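PDB 3A4C: DNA replication factor Cdt1 from Mus musculus, which helps load the MCM helicase complex onto DNA during replication licensing, here represented by its C-terminal winged-helix domain. Local coordinates for residues L18-E29 against V39-C47. Numbering follows the deposited sequence.
Sequences LARVLRNVFVSE and VCARMVDSC
Met-43 reaches from helix 36-45 into helix 3-27 as a knob, lodged among Leu-18, Val-21, Leu-22 and Val-25. Its chain runs extended as far as SD and then bends (chi3 75°), which lays CE against the backbone of the other helix, 3.3 Å from Leu-18 O, with CB of Leu-22 on the same methyl. The sulfur rests beside Leu-22 CD1, and that methyl also meets Val-39 CG1 at 3.7 Å. The other Val-39 methyl, CG2, approaches the ring of Phe-26, one turn on from Leu-22, obliquely near CE1, 4.0 Å away. This side is the tight one, made of buried apolar groups.

Val-25, itself buried, marks the border: it lies against the aliphatic part of Arg-42, CG1 being 3.9 Å from CD. Toward solvent the contact turns more polar and more exposed. Val-21 spreads its two methyls over Ser-46 and Cys-47: CG1 touches Ser-46 CB at 3.8 Å, while CG2 meets CB and SG of Cys-47. Ser-46 turns its hydroxyl back to donate to Arg-42 O. Extended from CG to NE, that arginine carries its guanidinium past Val-25 to Glu-29, where NH1 gives a nearly straight 2.8 Å bond to OE2, in the guanidinium plane and on the anti lone pair; the carboxylate and guanidinium planes are 34° apart. A water accepts from the same NH1 and donates to Val-25 O, while OE1 of Glu-29 takes the amide of Lys-31.

The axes of segments 18-27 and 39-45 approach to 9.5 Å, their directions 114° apart, a steep crossing within the winged-helix fold. Leu-60 of helix 53-66 packs on Val-39 and Met-43, strand 79-84 brings Val-82 and Leu-84 to Phe-26, and Leu-34 of strand 33-35 touches Val-25, Glu-29, Val-39 and Arg-42, joining both helices to the sheet.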
loop_
_atom_site.group_PDB
_atom_site.type_symbol
_atom_site.label_atom_id
_atom_site.label_comp_id
_atom_site.label_asym_id
_atom_site.label_seq_id
_atom_site.Cartn_x
_atom_site.Cartn_y
_atom_site.Cartn_z
ATOM N N LEU A 18 -1.975 0.080 -6.761
ATOM C CA LEU A 18 -1.419 0.940 -5.717
ATOM C C LEU A 18 -0.038 0.480 -5.258
ATOM O O LEU A 18 0.818 1.297 -4.928
ATOM C CB LEU A 18 -2.378 1.032 -4.529
ATOM C CG LEU A 18 -3.246 2.291 -4.403
ATOM C CD1 LEU A 18 -3.414 3.034 -5.709
ATOM C CD2 LEU A 18 -4.607 2.002 -3.750
ATOM N N ALA A 19 0.184 -0.828 -5.231
ATOM C CA ALA A 19 1.489 -1.346 -4.846
ATOM C C ALA A 19 2.560 -0.907 -5.835
ATOM O O ALA A 19 3.690 -0.630 -5.452
ATOM C CB ALA A 19 1.452 -2.852 -4.739
ATOM N N ARG A 20 2.207 -0.864 -7.114
ATOM C CA ARG A 20 3.154 -0.422 -8.121
ATOM C C ARG A 20 3.419 1.061 -7.986
ATOM O O ARG A 20 4.558 1.499 -8.111
ATOM C CB ARG A 20 2.678 -0.745 -9.539
ATOM C CG ARG A 20 3.742 -0.423 -10.600
ATOM C CD ARG A 20 3.423 -1.061 -11.943
ATOM N NE ARG A 20 2.951 -2.431 -11.762
ATOM C CZ ARG A 20 3.734 -3.499 -11.712
ATOM N NH1 ARG A 20 5.050 -3.372 -11.849
ATOM N NH2 ARG A 20 3.195 -4.701 -11.527
ATOM N N VAL A 21 2.366 1.836 -7.732
ATOM C CA VAL A 21 2.527 3.272 -7.518
ATOM C C VAL A 21 3.442 3.488 -6.313
ATOM O O VAL A 21 4.366 4.294 -6.355
ATOM C CB VAL A 21 1.176 3.987 -7.270
ATOM C CG1 VAL A 21 1.403 5.456 -6.895
ATOM C CG2 VAL A 21 0.284 3.906 -8.507
ATOM N N LEU A 22 3.182 2.760 -5.235
ATOM C CA LEU A 22 4.045 2.839 -4.056
ATOM C C LEU A 22 5.507 2.530 -4.399
ATOM O O LEU A 22 6.426 3.258 -4.007
ATOM C CB LEU A 22 3.555 1.850 -2.996
ATOM C CG LEU A 22 4.393 1.789 -1.724
ATOM C CD1 LEU A 22 4.477 3.174 -1.123
ATOM C CD2 LEU A 22 3.789 0.803 -0.724
ATOM N N ARG A 23 5.734 1.436 -5.118
ATOM C CA ARG A 23 7.106 1.066 -5.433
ATOM C C ARG A 23 7.789 2.153 -6.262
ATOM O O ARG A 23 8.950 2.482 -6.036
ATOM C CB ARG A 23 7.188 -0.275 -6.163
ATOM C CG ARG A 23 8.614 -0.813 -6.137
ATOM C CD ARG A 23 9.007 -1.477 -7.426
ATOM N NE ARG A 23 8.389 -0.835 -8.581
ATOM C CZ ARG A 23 8.532 -1.274 -9.824
ATOM N NH1 ARG A 23 9.283 -2.342 -10.053
ATOM N NH2 ARG A 23 7.929 -0.657 -10.833
ATOM N N ASN A 24 7.062 2.713 -7.216
ATOM C CA ASN A 24 7.620 3.780 -8.044
ATOM C C ASN A 24 7.977 5.042 -7.269
ATOM O O ASN A 24 8.970 5.699 -7.573
ATOM C CB ASN A 24 6.690 4.100 -9.205
ATOM C CG ASN A 24 6.902 3.161 -10.374
ATOM O OD1 ASN A 24 6.585 3.485 -11.518
ATOM N ND2 ASN A 24 7.457 1.992 -10.090
ATOM N N VAL A 25 7.164 5.379 -6.273
ATOM C CA VAL A 25 7.474 6.504 -5.392
ATOM C C VAL A 25 8.802 6.260 -4.678
ATOM O O VAL A 25 9.646 7.157 -4.579
ATOM C CB VAL A 25 6.353 6.736 -4.363
ATOM C CG1 VAL A 25 6.847 7.624 -3.205
ATOM C CG2 VAL A 25 5.149 7.366 -5.048
ATOM N N PHE A 26 8.993 5.040 -4.191
ATOM C CA PHE A 26 10.233 4.719 -3.503
ATOM C C PHE A 26 11.426 4.580 -4.443
ATOM O O PHE A 26 12.544 4.890 -4.059
ATOM C CB PHE A 26 10.075 3.490 -2.601
ATOM C CG PHE A 26 9.555 3.829 -1.240
ATOM C CD1 PHE A 26 8.201 4.010 -1.030
ATOM C CD2 PHE A 26 10.429 4.023 -0.180
ATOM C CE1 PHE A 26 7.724 4.349 0.231
ATOM C CE2 PHE A 26 9.958 4.356 1.080
ATOM C CZ PHE A 26 8.607 4.519 1.285
ATOM N N VAL A 27 11.191 4.126 -5.666
ATOM C CA VAL A 27 12.269 4.060 -6.654
ATOM C C VAL A 27 12.835 5.446 -6.944
ATOM O O VAL A 27 14.035 5.614 -7.158
ATOM C CB VAL A 27 11.809 3.377 -7.952
ATOM C CG1 VAL A 27 12.748 3.723 -9.108
ATOM C CG2 VAL A 27 11.747 1.877 -7.739
ATOM N N SER A 28 11.962 6.443 -6.919
ATOM C CA SER A 28 12.353 7.814 -7.208
ATOM C C SER A 28 12.898 8.528 -5.977
ATOM O O SER A 28 13.362 9.662 -6.070
ATOM C CB SER A 28 11.156 8.591 -7.756
ATOM O OG SER A 28 11.486 9.951 -7.962
ATOM N N GLU A 29 12.834 7.874 -4.822
ATOM C CA GLU A 29 13.287 8.495 -3.585
ATOM C C GLU A 29 14.621 7.896 -3.148
ATOM O O GLU A 29 14.757 6.681 -3.056
ATOM C CB GLU A 29 12.237 8.313 -2.483
ATOM C CG GLU A 29 12.688 8.795 -1.109
ATOM C CD GLU A 29 13.129 10.237 -1.132
ATOM O OE1 GLU A 29 14.333 10.489 -0.914
ATOM O OE2 GLU A 29 12.278 11.118 -1.383
ATOM N N VAL A 39 4.148 9.875 1.798
ATOM C CA VAL A 39 3.908 8.779 0.864
ATOM C C VAL A 39 2.520 8.919 0.263
ATOM O O VAL A 39 2.336 8.768 -0.946
ATOM C CB VAL A 39 4.016 7.405 1.555
ATOM C CG1 VAL A 39 3.543 6.306 0.615
ATOM C CG2 VAL A 39 5.446 7.147 2.020
ATOM N N CYS A 40 1.538 9.215 1.107
ATOM C CA CYS A 40 0.159 9.312 0.627
ATOM C C CYS A 40 0.007 10.470 -0.346
ATOM O O CYS A 40 -0.701 10.355 -1.344
ATOM C CB CYS A 40 -0.824 9.470 1.787
ATOM S SG CYS A 40 -1.055 7.945 2.719
ATOM N N ALA A 41 0.656 11.588 -0.041
ATOM C CA ALA A 41 0.619 12.751 -0.926
ATOM C C ALA A 41 1.253 12.419 -2.272
ATOM O O ALA A 41 0.735 12.784 -3.327
ATOM C CB ALA A 41 1.322 13.936 -0.278
ATOM N N ARG A 42 2.370 11.707 -2.243
ATOM C CA ARG A 42 3.036 11.338 -3.484
ATOM C C ARG A 42 2.233 10.306 -4.278
ATOM O O ARG A 42 2.191 10.349 -5.506
ATOM C CB ARG A 42 4.443 10.824 -3.194
ATOM C CG ARG A 42 5.358 11.922 -2.719
ATOM C CD ARG A 42 6.787 11.461 -2.575
ATOM N NE ARG A 42 7.558 12.464 -1.844
ATOM C CZ ARG A 42 8.854 12.366 -1.576
ATOM N NH1 ARG A 42 9.544 11.320 -2.000
ATOM N NH2 ARG A 42 9.456 13.318 -0.886
ATOM N N MET A 43 1.594 9.379 -3.575
ATOM C CA MET A 43 0.822 8.348 -4.251
ATOM C C MET A 43 -0.416 8.929 -4.921
ATOM O O MET A 43 -0.696 8.630 -6.071
ATOM C CB MET A 43 0.429 7.243 -3.276
ATOM C CG MET A 43 1.607 6.332 -2.925
ATOM S SD MET A 43 1.106 4.981 -1.873
ATOM C CE MET A 43 0.259 3.924 -3.063
ATOM N N VAL A 44 -1.165 9.761 -4.211
ATOM C CA VAL A 44 -2.343 10.346 -4.834
ATOM C C VAL A 44 -1.941 11.210 -6.031
ATOM O O VAL A 44 -2.647 11.257 -7.032
ATOM C CB VAL A 44 -3.201 11.140 -3.838
ATOM C CG1 VAL A 44 -3.752 10.207 -2.757
ATOM C CG2 VAL A 44 -2.405 12.280 -3.226
ATOM N N ASP A 45 -0.793 11.875 -5.940
ATOM C CA ASP A 45 -0.345 12.748 -7.030
ATOM C C ASP A 45 0.272 11.989 -8.202
ATOM O O ASP A 45 0.529 12.575 -9.253
ATOM C CB ASP A 45 0.705 13.724 -6.528
ATOM C CG ASP A 45 0.132 14.828 -5.688
ATOM O OD1 ASP A 45 -1.095 14.854 -5.458
ATOM O OD2 ASP A 45 0.935 15.682 -5.263
ATOM N N SER A 46 0.535 10.702 -8.018
ATOM C CA SER A 46 1.279 9.922 -9.011
ATOM C C SER A 46 0.394 9.153 -9.985
ATOM O O SER A 46 0.882 8.535 -10.931
ATOM C CB SER A 46 2.219 8.935 -8.308
ATOM O OG SER A 46 3.359 9.603 -7.807
ATOM N N CYS A 47 -0.904 9.173 -9.747
ATOM C CA CYS A 47 -1.814 8.424 -10.595
ATOM C C CYS A 47 -3.154 9.137 -10.630
ATOM O O CYS A 47 -3.341 10.150 -9.954
ATOM C CB CYS A 47 -1.937 6.974 -10.113
ATOM S SG CYS A 47 -2.664 6.813 -8.475
HETATM O O HOH W 1 9.128 9.783 -4.442
#